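Local coordinates for protein DNA double-strand break repair nuclease NurA (Sulfolobus solfataricus, PDB 2YGK) that is a manganese-dependent nuclease of DNA double-strand break repair, probably acting with the helicase HerA to resect the 5' strand and leave a long 3' single strand, at residues R207-F210 against P215-T218; R227-L232 against K281-I286; T258-L263 against K267-V272. All coordinates share one frame; numbering follows the deposited sequence.

Contact 1: residues R207-F210 against P215-T218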
ATOM      1  N   ARG A 207      -6.712  -6.756 -20.569  1.00 61.99           N
ATOM      2  CA  ARG A 207      -7.098  -6.006 -21.766  1.00 65.01           C
ATOM      3  C   ARG A 207      -7.042  -6.894 -22.999  1.00 66.75           C
ATOM      4  O   ARG A 207      -7.185  -6.417 -24.131  1.00 69.08           O
ATOM      5  CB  ARG A 207      -6.189  -4.776 -21.938  1.00 67.60           C
ATOM      6  CG  ARG A 207      -6.543  -3.649 -20.965  1.00 68.58           C
ATOM      7  CD  ARG A 207      -5.473  -2.613 -20.822  1.00 73.11           C
ATOM      8  NE  ARG A 207      -5.899  -1.502 -19.957  1.00 75.34           N
ATOM      9  CZ  ARG A 207      -5.864  -1.511 -18.627  1.00 73.94           C
ATOM     10  NH1 ARG A 207      -5.436  -2.579 -17.967  1.00 73.38           N
ATOM     11  NH2 ARG A 207      -6.274  -0.443 -17.951  1.00 74.32           N
ATOM     12  N   ASP A 208      -6.866  -8.193 -22.768  1.00 66.35           N
ATOM     13  CA  ASP A 208      -6.774  -9.164 -23.837  1.00 68.25           C
ATOM     14  C   ASP A 208      -7.899  -8.986 -24.798  1.00 68.85           C
ATOM     15  O   ASP A 208      -7.689  -9.088 -25.999  1.00 71.50           O
ATOM     16  CB  ASP A 208      -6.834 -10.584 -23.282  1.00 67.18           C
ATOM     17  CG  ASP A 208      -5.516 -11.021 -22.667  1.00 69.68           C
ATOM     18  OD1 ASP A 208      -4.514 -11.069 -23.419  1.00 74.03           O
ATOM     19  OD2 ASP A 208      -5.490 -11.313 -21.445  1.00 70.67           O
ATOM     20  N   LEU A 209      -9.099  -8.719 -24.284  1.00 67.34           N
ATOM     21  CA  LEU A 209     -10.274  -8.657 -25.156  1.00 67.55           C
ATOM     22  C   LEU A 209     -10.280  -7.415 -26.014  1.00 69.61           C
ATOM     23  O   LEU A 209     -10.132  -7.512 -27.231  1.00 71.86           O
ATOM     24  CB  LEU A 209     -11.587  -8.748 -24.367  1.00 65.26           C
ATOM     25  CG  LEU A 209     -12.028 -10.146 -23.957  1.00 62.29           C
ATOM     26  CD1 LEU A 209     -13.423 -10.046 -23.374  1.00 58.57           C
ATOM     27  CD2 LEU A 209     -11.971 -11.112 -25.147  1.00 59.35           C
ATOM     28  N   PHE A 210     -10.432  -6.260 -25.370  1.00 69.36           N
ATOM     29  CA  PHE A 210     -10.736  -5.017 -26.062  1.00 71.29           C
ATOM     30  C   PHE A 210      -9.544  -4.108 -26.286  1.00 73.60           C
ATOM     31  O   PHE A 210      -9.606  -3.241 -27.143  1.00 76.87           O
ATOM     32  CB  PHE A 210     -11.792  -4.249 -25.293  1.00 70.13           C
ATOM     33  CG  PHE A 210     -13.016  -5.040 -25.007  1.00 68.28           C
ATOM     34  CD1 PHE A 210     -13.893  -5.385 -26.029  1.00 69.79           C
ATOM     35  CD2 PHE A 210     -13.315  -5.427 -23.723  1.00 66.00           C
ATOM     36  CE1 PHE A 210     -15.048  -6.109 -25.765  1.00 67.90           C
ATOM     37  CE2 PHE A 210     -14.460  -6.161 -23.449  1.00 65.02           C
ATOM     38  CZ  PHE A 210     -15.332  -6.495 -24.470  1.00 66.32           C
ATOM     39  N   PRO A 215      -9.862  -1.528 -18.087  1.00 60.12           N
ATOM     40  CA  PRO A 215      -9.863  -2.988 -18.166  1.00 57.13           C
ATOM     41  C   PRO A 215     -11.165  -3.589 -18.718  1.00 55.36           C
ATOM     42  O   PRO A 215     -12.235  -2.964 -18.663  1.00 54.53           O
ATOM     43  CB  PRO A 215      -9.602  -3.413 -16.722  1.00 55.31           C
ATOM     44  CG  PRO A 215      -9.945  -2.253 -15.893  1.00 56.18           C
ATOM     45  CD  PRO A 215      -9.728  -1.042 -16.705  1.00 59.02           C
ATOM     46  N   ASP A 216     -11.035  -4.805 -19.252  1.00 53.99           N
ATOM     47  CA  ASP A 216     -12.118  -5.520 -19.955  1.00 52.83           C
ATOM     48  C   ASP A 216     -13.325  -5.720 -19.079  1.00 50.72           C
ATOM     49  O   ASP A 216     -14.479  -5.598 -19.533  1.00 50.20           O
ATOM     50  CB  ASP A 216     -11.652  -6.896 -20.397  1.00 52.22           C
ATOM     51  CG  ASP A 216     -10.608  -6.848 -21.495  1.00 54.68           C
ATOM     52  OD1 ASP A 216     -10.603  -5.901 -22.311  1.00 56.98           O
ATOM     53  OD2 ASP A 216      -9.784  -7.784 -21.542  1.00 55.77           O
ATOM     54  N   ILE A 217     -13.032  -6.021 -17.820  1.00 48.84           N
ATOM     55  CA  ILE A 217     -14.038  -6.329 -16.824  1.00 47.19           C
ATOM     56  C   ILE A 217     -14.887  -5.102 -16.589  1.00 48.15           C
ATOM     57  O   ILE A 217     -16.087  -5.238 -16.373  1.00 48.63           O
ATOM     58  CB  ILE A 217     -13.403  -6.858 -15.502  1.00 45.74           C
ATOM     59  CG1 ILE A 217     -14.465  -7.540 -14.618  1.00 44.68           C
ATOM     60  CG2 ILE A 217     -12.684  -5.745 -14.747  1.00 45.67           C
ATOM     61  CD1 ILE A 217     -13.912  -8.160 -13.285  1.00 41.06           C
ATOM     62  N   THR A 218     -14.287  -3.910 -16.675  1.00 49.05           N
ATOM     63  CA  THR A 218     -15.029  -2.655 -16.535  1.00 50.02           C
ATOM     64  C   THR A 218     -15.836  -2.330 -17.796  1.00 51.39           C
ATOM     65  O   THR A 218     -16.966  -1.833 -17.730  1.00 52.03           O
ATOM     66  CB  THR A 218     -14.070  -1.487 -16.247  1.00 51.67           C
ATOM     67  OG1 THR A 218     -13.342  -1.751 -15.038  1.00 50.80           O
ATOM     68  CG2 THR A 218     -14.822  -0.192 -16.121  1.00 52.38           C
TER
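Asp216 reaches from the first turn of its helix into the loop 207-210 and grips two consecutive backbone amides with one carboxylate. Leu209 N donates a hydrogen bond to Asp216 OD2 at 3.0 Å, meeting that oxygen on its syn side although 35° out of the carboxylate plane. Phe210 N reaches Asp216 OD1 at 3.1 Å and comes from above the plane. Both N-H groups aim almost straight at their oxygens, so the two bonds together fix how the carboxylate is rotated. An aspartate suits this place: it is short, it offers two acceptors to two adjacent donors, and it is buried, where these bonds pay for its polarity.

Packing fills in around the acid. Leu209 CB lies 3.5 Å from Asp216 OD2. The Phe210 ring stands steeply to the carboxylate, the planes 78° apart, with its CD2 only 3.1 Å from Asp216 OD1. Farther out, the extended chain of Arg207 runs alongside Pro215, whose N lies over one face of the guanidinium; Arg207 NH2 comes within 3.7 Å of Pro215 CD. The guanidinium spends its polar edge on the intervening loop, bonding the carbonyls of Thr212 and Asp213. Pro215, with no N-H to offer, fits the N-cap position just ahead of helix 216-223.

The loop following strand 197-201 is thus folded back onto the start of this helix. Leu209 rests on strand 228-236, Phe210 packs against Val219 and Leu220 of the helix, Asp216 touches Tyr260 of strand 255-262, and Pro100 of the second subunit packs against Arg207 and Pro215.

Contact 2: residues R227-L232 against K281-I286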
ATOM      1  N   ARG A 227     -27.123 -11.703 -17.587  1.00 46.23           N
ATOM      2  CA  ARG A 227     -26.298 -12.858 -17.232  1.00 44.25           C
ATOM      3  C   ARG A 227     -25.634 -13.481 -18.474  1.00 42.69           C
ATOM      4  O   ARG A 227     -26.281 -13.683 -19.491  1.00 42.97           O
ATOM      5  CB  ARG A 227     -27.169 -13.888 -16.522  1.00 44.50           C
ATOM      6  CG  ARG A 227     -26.511 -15.234 -16.241  1.00 45.77           C
ATOM      7  CD  ARG A 227     -27.547 -16.192 -15.616  1.00 47.40           C
ATOM      8  NE  ARG A 227     -26.963 -17.357 -14.937  1.00 45.70           N
ATOM      9  CZ  ARG A 227     -26.897 -18.588 -15.449  1.00 48.60           C
ATOM     10  NH1 ARG A 227     -27.321 -18.845 -16.682  1.00 50.26           N
ATOM     11  NH2 ARG A 227     -26.381 -19.583 -14.729  1.00 49.32           N
ATOM     12  N   GLY A 228     -24.347 -13.775 -18.380  1.00 40.34           N
ATOM     13  CA  GLY A 228     -23.623 -14.310 -19.511  1.00 40.00           C
ATOM     14  C   GLY A 228     -22.120 -14.517 -19.356  1.00 38.67           C
ATOM     15  O   GLY A 228     -21.596 -14.647 -18.272  1.00 36.92           O
ATOM     16  N   PHE A 229     -21.437 -14.588 -20.488  1.00 39.70           N
ATOM     17  CA  PHE A 229     -20.033 -14.902 -20.521  1.00 39.72           C
ATOM     18  C   PHE A 229     -19.379 -14.338 -21.732  1.00 41.50           C
ATOM     19  O   PHE A 229     -20.009 -14.068 -22.722  1.00 43.13           O
ATOM     20  CB  PHE A 229     -19.810 -16.405 -20.465  1.00 39.62           C
ATOM     21  CG  PHE A 229     -20.345 -17.134 -21.625  1.00 40.59           C
ATOM     22  CD1 PHE A 229     -21.691 -17.506 -21.672  1.00 42.91           C
ATOM     23  CD2 PHE A 229     -19.524 -17.472 -22.684  1.00 42.44           C
ATOM     24  CE1 PHE A 229     -22.205 -18.209 -22.778  1.00 43.52           C
ATOM     25  CE2 PHE A 229     -20.026 -18.166 -23.792  1.00 42.58           C
ATOM     26  CZ  PHE A 229     -21.361 -18.535 -23.836  1.00 42.72           C
ATOM     27  N   SER A 230     -18.085 -14.128 -21.645  1.00 43.18           N
ATOM     28  CA  SER A 230     -17.377 -13.468 -22.728  1.00 45.44           C
ATOM     29  C   SER A 230     -16.737 -14.466 -23.647  1.00 47.72           C
ATOM     30  O   SER A 230     -16.585 -15.632 -23.308  1.00 47.63           O
ATOM     31  CB  SER A 230     -16.251 -12.648 -22.132  1.00 45.42           C
ATOM     32  OG  SER A 230     -15.225 -13.500 -21.658  1.00 42.49           O
ATOM     33  N   LYS A 231     -16.285 -13.982 -24.790  1.00 50.91           N
ATOM     34  CA  LYS A 231     -15.289 -14.694 -25.547  1.00 53.32           C
ATOM     35  C   LYS A 231     -14.206 -15.235 -24.589  1.00 53.35           C
ATOM     36  O   LYS A 231     -13.803 -14.573 -23.617  1.00 51.66           O
ATOM     37  CB  LYS A 231     -14.681 -13.774 -26.587  1.00 55.64           C
ATOM     38  CG  LYS A 231     -13.456 -14.345 -27.262  1.00 60.20           C
ATOM     39  CD  LYS A 231     -13.197 -13.706 -28.636  1.00 67.48           C
ATOM     40  CE  LYS A 231     -12.349 -14.642 -29.510  1.00 71.77           C
ATOM     41  NZ  LYS A 231     -11.479 -13.956 -30.502  1.00 75.80           N
ATOM     42  N   LEU A 232     -13.769 -16.455 -24.885  1.00 55.22           N
ATOM     43  CA  LEU A 232     -12.764 -17.167 -24.127  1.00 56.07           C
ATOM     44  C   LEU A 232     -11.428 -16.720 -24.611  1.00 58.22           C
ATOM     45  O   LEU A 232     -11.243 -16.523 -25.780  1.00 60.12           O
ATOM     46  CB  LEU A 232     -12.906 -18.682 -24.313  1.00 56.75           C
ATOM     47  CG  LEU A 232     -14.047 -19.297 -23.478  1.00 57.23           C
ATOM     48  CD1 LEU A 232     -15.382 -18.518 -23.615  1.00 56.92           C
ATOM     49  CD2 LEU A 232     -14.283 -20.777 -23.851  1.00 59.89           C
ATOM     50  N   LYS A 281     -19.809 -25.147 -23.773  1.00 61.32           N
ATOM     51  CA  LYS A 281     -20.592 -26.038 -22.939  1.00 60.96           C
ATOM     52  C   LYS A 281     -20.042 -26.050 -21.508  1.00 58.40           C
ATOM     53  O   LYS A 281     -20.807 -25.928 -20.541  1.00 58.10           O
ATOM     54  CB  LYS A 281     -20.562 -27.444 -23.510  1.00 63.31           C
ATOM     55  CG  LYS A 281     -21.480 -28.424 -22.831  1.00 66.01           C
ATOM     56  CD  LYS A 281     -21.259 -29.801 -23.451  1.00 71.50           C
ATOM     57  CE  LYS A 281     -22.301 -30.798 -23.014  1.00 73.22           C
ATOM     58  NZ  LYS A 281     -22.001 -32.094 -23.618  1.00 76.39           N
ATOM     59  N   ILE A 282     -18.727 -26.202 -21.371  1.00 56.29           N
ATOM     60  CA  ILE A 282     -18.117 -26.225 -20.045  1.00 54.01           C
ATOM     61  C   ILE A 282     -18.402 -24.912 -19.317  1.00 51.14           C
ATOM     62  O   ILE A 282     -18.868 -24.938 -18.173  1.00 50.88           O
ATOM     63  CB  ILE A 282     -16.603 -26.573 -20.087  1.00 54.38           C
ATOM     64  CG1 ILE A 282     -16.426 -28.055 -20.506  1.00 56.61           C
ATOM     65  CG2 ILE A 282     -15.983 -26.352 -18.730  1.00 52.69           C
ATOM     66  CD1 ILE A 282     -15.166 -28.402 -21.308  1.00 56.36           C
ATOM     67  N   VAL A 283     -18.159 -23.787 -19.982  1.00 48.98           N
ATOM     68  CA  VAL A 283     -18.443 -22.476 -19.414  1.00 46.66           C
ATOM     69  C   VAL A 283     -19.878 -22.343 -18.887  1.00 45.80           C
ATOM     70  O   VAL A 283     -20.063 -21.845 -17.760  1.00 45.11           O
ATOM     71  CB  VAL A 283     -18.179 -21.359 -20.444  1.00 47.00           C
ATOM     72  CG1 VAL A 283     -18.993 -20.129 -20.145  1.00 45.27           C
ATOM     73  CG2 VAL A 283     -16.712 -21.028 -20.474  1.00 47.09           C
ATOM     74  N   LYS A 284     -20.870 -22.771 -19.685  1.00 45.16           N
ATOM     75  CA  LYS A 284     -22.278 -22.735 -19.284  1.00 44.73           C
ATOM     76  C   LYS A 284     -22.573 -23.706 -18.122  1.00 45.00           C
ATOM     77  O   LYS A 284     -23.402 -23.409 -17.229  1.00 44.67           O
ATOM     78  CB  LYS A 284     -23.204 -23.082 -20.454  1.00 46.19           C
ATOM     79  CG  LYS A 284     -23.450 -21.986 -21.474  1.00 45.99           C
ATOM     80  CD  LYS A 284     -24.072 -22.540 -22.742  1.00 48.00           C
ATOM     81  CE  LYS A 284     -24.264 -21.467 -23.828  1.00 49.25           C
ATOM     82  NZ  LYS A 284     -24.604 -22.024 -25.161  1.00 50.21           N
ATOM     83  N   GLU A 285     -21.915 -24.864 -18.124  1.00 45.37           N
ATOM     84  CA  GLU A 285     -22.034 -25.778 -16.976  1.00 45.82           C
ATOM     85  C   GLU A 285     -21.440 -25.129 -15.718  1.00 43.73           C
ATOM     86  O   GLU A 285     -22.012 -25.243 -14.639  1.00 42.95           O
ATOM     87  CB  GLU A 285     -21.345 -27.125 -17.241  1.00 47.62           C
ATOM     88  CG  GLU A 285     -22.012 -27.990 -18.330  1.00 51.26           C
ATOM     89  CD  GLU A 285     -21.247 -29.297 -18.597  1.00 56.98           C
ATOM     90  OE1 GLU A 285     -20.306 -29.639 -17.810  1.00 60.96           O
ATOM     91  OE2 GLU A 285     -21.593 -29.989 -19.585  1.00 58.93           O
ATOM     92  N   ILE A 286     -20.299 -24.446 -15.861  1.00 42.11           N
ATOM     93  CA  ILE A 286     -19.658 -23.823 -14.708  1.00 40.84           C
ATOM     94  C   ILE A 286     -20.501 -22.655 -14.177  1.00 40.15           C
ATOM     95  O   ILE A 286     -20.578 -22.451 -12.967  1.00 40.10           O
ATOM     96  CB  ILE A 286     -18.223 -23.318 -15.026  1.00 40.95           C
ATOM     97  CG1 ILE A 286     -17.241 -24.491 -15.159  1.00 41.90           C
ATOM     98  CG2 ILE A 286     -17.709 -22.354 -13.948  1.00 36.81           C
ATOM     99  CD1 ILE A 286     -15.878 -24.044 -15.714  1.00 40.98           C
TER
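Phe229 projects from its strand toward Val283 and Lys284 on the helix, and its ring makes the larger part of the contact. At the root, Phe229 CB already meets a methyl, Val283 CG1, at 3.8 Å. With CG set between the backbone N and the carbonyl carbon (chi1 64°), the ring swings in front of the same methyl, and Phe229 CG comes closest to Val283 CG1, at 3.6 Å. From there Phe229 CD2 passes Val283 CG1 at 3.7 Å, whereas CD1, on the other edge, keeps a little more distance. Val283 CG1 therefore sits over one face, 3.9 Å from the centroid of the Phe229 ring and 25° off the ring normal, displaced toward the CG end: a CH-pi contact.

This is how a helix lies against a beta-sheet in the NurA domain, which belongs to the RNase H clan: helix 280-291 packs on strand 228-236 and its neighbour 255-262, from which Phe259 also touches Val283. Valine suits the helix side, since its branched CB sends one methyl to the aromatic face and the other, Val283 CG2, toward Leu232 CD2 at 4.2 Å.

Beyond the middle of the ring the partner changes. Phe229 CE1 approaches Lys284 CE at 4.0 Å and CZ stays near it, the lysine methylenes crossing the ring obliquely. The long aliphatic run of Lys284, extended beyond CG, gives the outer ring an apolar neighbour while its ammonium group reaches beyond, to a long, weak ion pair with Glu280. Glu280 and Met287 of the same helix also touch the Phe229 ring. Arg227, farther back along the chain, joins the helix by a salt bridge to Asp288.

Contact 3: residues T258-L263 against K267-V272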
ATOM      1  N   THR A 258      -9.147 -17.844 -19.734  1.00 49.81           N
ATOM      2  CA  THR A 258      -9.875 -16.852 -18.999  1.00 46.61           C
ATOM      3  C   THR A 258     -11.206 -16.605 -19.701  1.00 45.50           C
ATOM      4  O   THR A 258     -11.290 -16.614 -20.923  1.00 46.54           O
ATOM      5  CB  THR A 258      -9.051 -15.552 -18.864  1.00 46.97           C
ATOM      6  OG1 THR A 258      -7.794 -15.841 -18.215  1.00 46.41           O
ATOM      7  CG2 THR A 258      -9.789 -14.531 -18.023  1.00 45.00           C
ATOM      8  N   PHE A 259     -12.263 -16.445 -18.920  1.00 42.88           N
ATOM      9  CA  PHE A 259     -13.468 -15.782 -19.409  1.00 41.61           C
ATOM     10  C   PHE A 259     -14.010 -14.896 -18.308  1.00 40.08           C
ATOM     11  O   PHE A 259     -13.645 -15.058 -17.147  1.00 39.99           O
ATOM     12  CB  PHE A 259     -14.528 -16.785 -19.862  1.00 41.55           C
ATOM     13  CG  PHE A 259     -15.013 -17.705 -18.786  1.00 39.16           C
ATOM     14  CD1 PHE A 259     -14.346 -18.877 -18.504  1.00 41.15           C
ATOM     15  CD2 PHE A 259     -16.154 -17.427 -18.084  1.00 38.52           C
ATOM     16  CE1 PHE A 259     -14.800 -19.753 -17.478  1.00 40.04           C
ATOM     17  CE2 PHE A 259     -16.617 -18.305 -17.071  1.00 38.15           C
ATOM     18  CZ  PHE A 259     -15.929 -19.449 -16.772  1.00 37.33           C
ATOM     19  N   TYR A 260     -14.884 -13.970 -18.692  1.00 38.93           N
ATOM     20  CA  TYR A 260     -15.623 -13.121 -17.781  1.00 36.63           C
ATOM     21  C   TYR A 260     -17.045 -13.562 -17.772  1.00 36.50           C
ATOM     22  O   TYR A 260     -17.612 -13.883 -18.802  1.00 38.54           O
ATOM     23  CB  TYR A 260     -15.558 -11.717 -18.263  1.00 36.19           C
ATOM     24  CG  TYR A 260     -14.181 -11.164 -18.168  1.00 38.63           C
ATOM     25  CD1 TYR A 260     -13.695 -10.624 -16.947  1.00 38.27           C
ATOM     26  CD2 TYR A 260     -13.341 -11.159 -19.265  1.00 40.48           C
ATOM     27  CE1 TYR A 260     -12.429 -10.089 -16.853  1.00 39.31           C
ATOM     28  CE2 TYR A 260     -12.049 -10.596 -19.180  1.00 41.87           C
ATOM     29  CZ  TYR A 260     -11.601 -10.081 -17.964  1.00 42.63           C
ATOM     30  OH  TYR A 260     -10.333  -9.530 -17.875  1.00 46.52           O
ATOM     31  N   THR A 261     -17.660 -13.610 -16.614  1.00 35.88           N
ATOM     32  CA  THR A 261     -19.048 -14.058 -16.565  1.00 35.27           C
ATOM     33  C   THR A 261     -19.758 -13.161 -15.586  1.00 34.66           C
ATOM     34  O   THR A 261     -19.136 -12.599 -14.683  1.00 34.32           O
ATOM     35  CB  THR A 261     -19.154 -15.573 -16.113  1.00 35.38           C
ATOM     36  OG1 THR A 261     -20.531 -16.036 -16.126  1.00 34.49           O
ATOM     37  CG2 THR A 261     -18.533 -15.744 -14.757  1.00 32.77           C
ATOM     38  N   ARG A 262     -21.051 -12.993 -15.843  1.00 34.69           N
ATOM     39  CA  ARG A 262     -21.998 -12.430 -14.928  1.00 34.33           C
ATOM     40  C   ARG A 262     -22.944 -13.546 -14.660  1.00 34.27           C
ATOM     41  O   ARG A 262     -23.566 -14.031 -15.607  1.00 35.96           O
ATOM     42  CB  ARG A 262     -22.751 -11.266 -15.583  1.00 35.17           C
ATOM     43  CG  ARG A 262     -23.880 -10.708 -14.706  1.00 35.82           C
ATOM     44  CD  ARG A 262     -24.584  -9.541 -15.348  1.00 38.72           C
ATOM     45  NE  ARG A 262     -23.763  -8.326 -15.501  1.00 38.97           N
ATOM     46  CZ  ARG A 262     -23.312  -7.806 -16.649  1.00 39.10           C
ATOM     47  NH1 ARG A 262     -23.564  -8.382 -17.815  1.00 41.89           N
ATOM     48  NH2 ARG A 262     -22.591  -6.680 -16.638  1.00 39.87           N
ATOM     49  N   LEU A 263     -23.089 -13.938 -13.391  1.00 33.92           N
ATOM     50  CA  LEU A 263     -23.908 -15.097 -13.002  1.00 34.31           C
ATOM     51  C   LEU A 263     -25.383 -14.776 -12.897  1.00 36.91           C
ATOM     52  O   LEU A 263     -26.213 -15.689 -12.917  1.00 37.74           O
ATOM     53  CB  LEU A 263     -23.458 -15.672 -11.666  1.00 32.93           C
ATOM     54  CG  LEU A 263     -22.003 -16.133 -11.726  1.00 31.97           C
ATOM     55  CD1 LEU A 263     -21.512 -16.321 -10.351  1.00 29.85           C
ATOM     56  CD2 LEU A 263     -21.781 -17.396 -12.589  1.00 31.13           C
ATOM     57  N   LYS A 267     -25.939  -7.838 -12.186  1.00 47.39           N
ATOM     58  CA  LYS A 267     -24.920  -7.901 -11.133  1.00 46.18           C
ATOM     59  C   LYS A 267     -23.508  -7.788 -11.688  1.00 45.07           C
ATOM     60  O   LYS A 267     -23.308  -7.479 -12.860  1.00 45.88           O
ATOM     61  CB  LYS A 267     -25.108  -9.186 -10.346  1.00 45.71           C
ATOM     62  CG  LYS A 267     -26.483  -9.279  -9.741  1.00 48.73           C
ATOM     63  CD  LYS A 267     -26.712  -8.110  -8.786  1.00 52.00           C
ATOM     64  CE  LYS A 267     -27.981  -8.272  -7.982  1.00 54.46           C
ATOM     65  NZ  LYS A 267     -29.162  -8.268  -8.840  1.00 56.20           N
ATOM     66  N   ARG A 268     -22.529  -7.978 -10.820  1.00 44.11           N
ATOM     67  CA  ARG A 268     -21.137  -7.726 -11.132  1.00 43.29           C
ATOM     68  C   ARG A 268     -20.672  -8.745 -12.129  1.00 41.21           C
ATOM     69  O   ARG A 268     -21.271  -9.797 -12.241  1.00 42.16           O
ATOM     70  CB  ARG A 268     -20.310  -7.861  -9.859  1.00 43.46           C
ATOM     71  CG  ARG A 268     -20.396  -9.278  -9.261  1.00 45.55           C
ATOM     72  CD  ARG A 268     -19.360  -9.500  -8.221  1.00 48.51           C
ATOM     73  NE  ARG A 268     -19.661  -8.704  -7.044  1.00 54.76           N
ATOM     74  CZ  ARG A 268     -18.885  -7.748  -6.530  1.00 58.68           C
ATOM     75  NH1 ARG A 268     -17.721  -7.424  -7.091  1.00 58.68           N
ATOM     76  NH2 ARG A 268     -19.290  -7.107  -5.433  1.00 60.52           N
ATOM     77  N   VAL A 269     -19.617  -8.428 -12.861  1.00 39.71           N
ATOM     78  CA  VAL A 269     -18.941  -9.379 -13.698  1.00 37.75           C
ATOM     79  C   VAL A 269     -17.711  -9.827 -12.917  1.00 36.98           C
ATOM     80  O   VAL A 269     -17.005  -8.992 -12.295  1.00 36.71           O
ATOM     81  CB  VAL A 269     -18.495  -8.733 -15.018  1.00 38.73           C
ATOM     82  CG1 VAL A 269     -17.668  -9.704 -15.843  1.00 37.44           C
ATOM     83  CG2 VAL A 269     -19.723  -8.198 -15.838  1.00 39.46           C
ATOM     84  N   ILE A 270     -17.437 -11.133 -12.967  1.00 35.54           N
ATOM     85  CA  ILE A 270     -16.218 -11.697 -12.384  1.00 34.10           C
ATOM     86  C   ILE A 270     -15.339 -12.328 -13.470  1.00 34.96           C
ATOM     87  O   ILE A 270     -15.844 -12.730 -14.528  1.00 34.96           O
ATOM     88  CB  ILE A 270     -16.551 -12.755 -11.343  1.00 33.13           C
ATOM     89  CG1 ILE A 270     -17.268 -13.945 -11.969  1.00 31.75           C
ATOM     90  CG2 ILE A 270     -17.419 -12.171 -10.256  1.00 33.42           C
ATOM     91  CD1 ILE A 270     -17.672 -15.059 -10.969  1.00 28.42           C
ATOM     92  N   ARG A 271     -14.028 -12.396 -13.203  1.00 34.97           N
ATOM     93  CA  ARG A 271     -13.069 -13.091 -14.058  1.00 35.13           C
ATOM     94  C   ARG A 271     -12.875 -14.509 -13.546  1.00 35.03           C
ATOM     95  O   ARG A 271     -12.700 -14.727 -12.345  1.00 34.06           O
ATOM     96  CB  ARG A 271     -11.724 -12.391 -14.000  1.00 35.91           C
ATOM     97  CG  ARG A 271     -10.694 -12.947 -14.989  1.00 37.27           C
ATOM     98  CD  ARG A 271      -9.296 -12.376 -14.735  1.00 38.82           C
ATOM     99  NE  ARG A 271      -8.297 -13.047 -15.578  1.00 40.13           N
ATOM    100  CZ  ARG A 271      -7.425 -12.439 -16.385  1.00 42.55           C
ATOM    101  NH1 ARG A 271      -7.360 -11.097 -16.495  1.00 43.50           N
ATOM    102  NH2 ARG A 271      -6.603 -13.186 -17.113  1.00 43.96           N
ATOM    103  N   VAL A 272     -12.881 -15.485 -14.449  1.00 35.64           N
ATOM    104  CA  VAL A 272     -12.574 -16.859 -14.059  1.00 35.28           C
ATOM    105  C   VAL A 272     -11.391 -17.341 -14.868  1.00 36.90           C
ATOM    106  O   VAL A 272     -11.422 -17.252 -16.088  1.00 38.34           O
ATOM    107  CB  VAL A 272     -13.737 -17.801 -14.335  1.00 35.08           C
ATOM    108  CG1 VAL A 272     -13.352 -19.170 -13.924  1.00 35.11           C
ATOM    109  CG2 VAL A 272     -15.021 -17.365 -13.613  1.00 33.40           C
TER
HETATM  110  O   HOH W   1     -22.707  -4.972 -14.456  1.00 69.76           O
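Phe259 and Val272 meet because the phenylalanine CG takes the place between its own backbone N and carbonyl carbon (chi1 61°), which tips the ring across toward the neighbouring strand, so that one face comes against the valine. Phe259 CZ lies 3.7 Å from Val272 CB, and that C-H faces the ring in a CH-pi contact. Arg262 instead leaves the backbone extended and then turns at chi3 (-67°), bringing NE back to the turn. Arg262 NE bonds Lys267 O at 2.8 Å, the acceptor lying almost in the guanidinium plane, while Val269 CG2 sits over one guanidinium face, 3.3 Å from Arg262 NH2.

The water at Arg262 NH2 accepts from it at 2.8 Å and donates to Lys267 O at 3.0 Å, so that carbonyl is held twice. Thr224 OG1 and the carbonyls of Lys226 and Leu220 take the remaining N-H groups; arginine, with five donors on one flat group, suits such a junction.

Thr261 serves two neighbours: OG1 bonds Gly228 O of the adjoining strand, and Thr261 CG2 packs on Ile270 CG1 at 3.6 Å. On the other face, Arg271 CB and CG run past Tyr260 CE1, and Arg271 NH2 makes a weak bond to Thr258 OG1; the firmer partners of Arg271 are Ser204 and Asp273, and Thr258 OG1 also bonds Asp273.

Two pairs of backbone bonds, Phe259 with Val272 and Thr261 with Ile270, are the hydrogen-bonded pairs, flanking the non-hydrogen-bonded pair Tyr260 and Arg271. One face carries Phe259, Thr261, Ile270 and Val272, and from it Phe259 and Thr261 touch helix 280-291; the other carries Tyr260 toward helix 216-223. This is an antiparallel beta hairpin within the large mixed sheet of a nuclease domain of the RNase H clan.

Overall arrangement
The three contacts form layers around one edge region of the main sheet. Contact 3, the hairpin, lies in the sheet; contact 1 lies against one face of it, with Ile217 packing on Tyr260, and contact 2 brings a helix to the other. Centres of contacts 2 and 3 are about 9 Å apart, those of 1 and 3 about 12 Å. Arg227 NE and Leu263 O, 2.7 Å apart, probably hydrogen-bond between contacts 2 and 3. Along the chain contact 3 is nested within contact 2, and contact 1 precedes both. Manganese is bound by Asp58 and Asp133; the side chain of Ile270 is about 9 Å from that of Asp133, whereas contacts 1 and 2 lie away from this site.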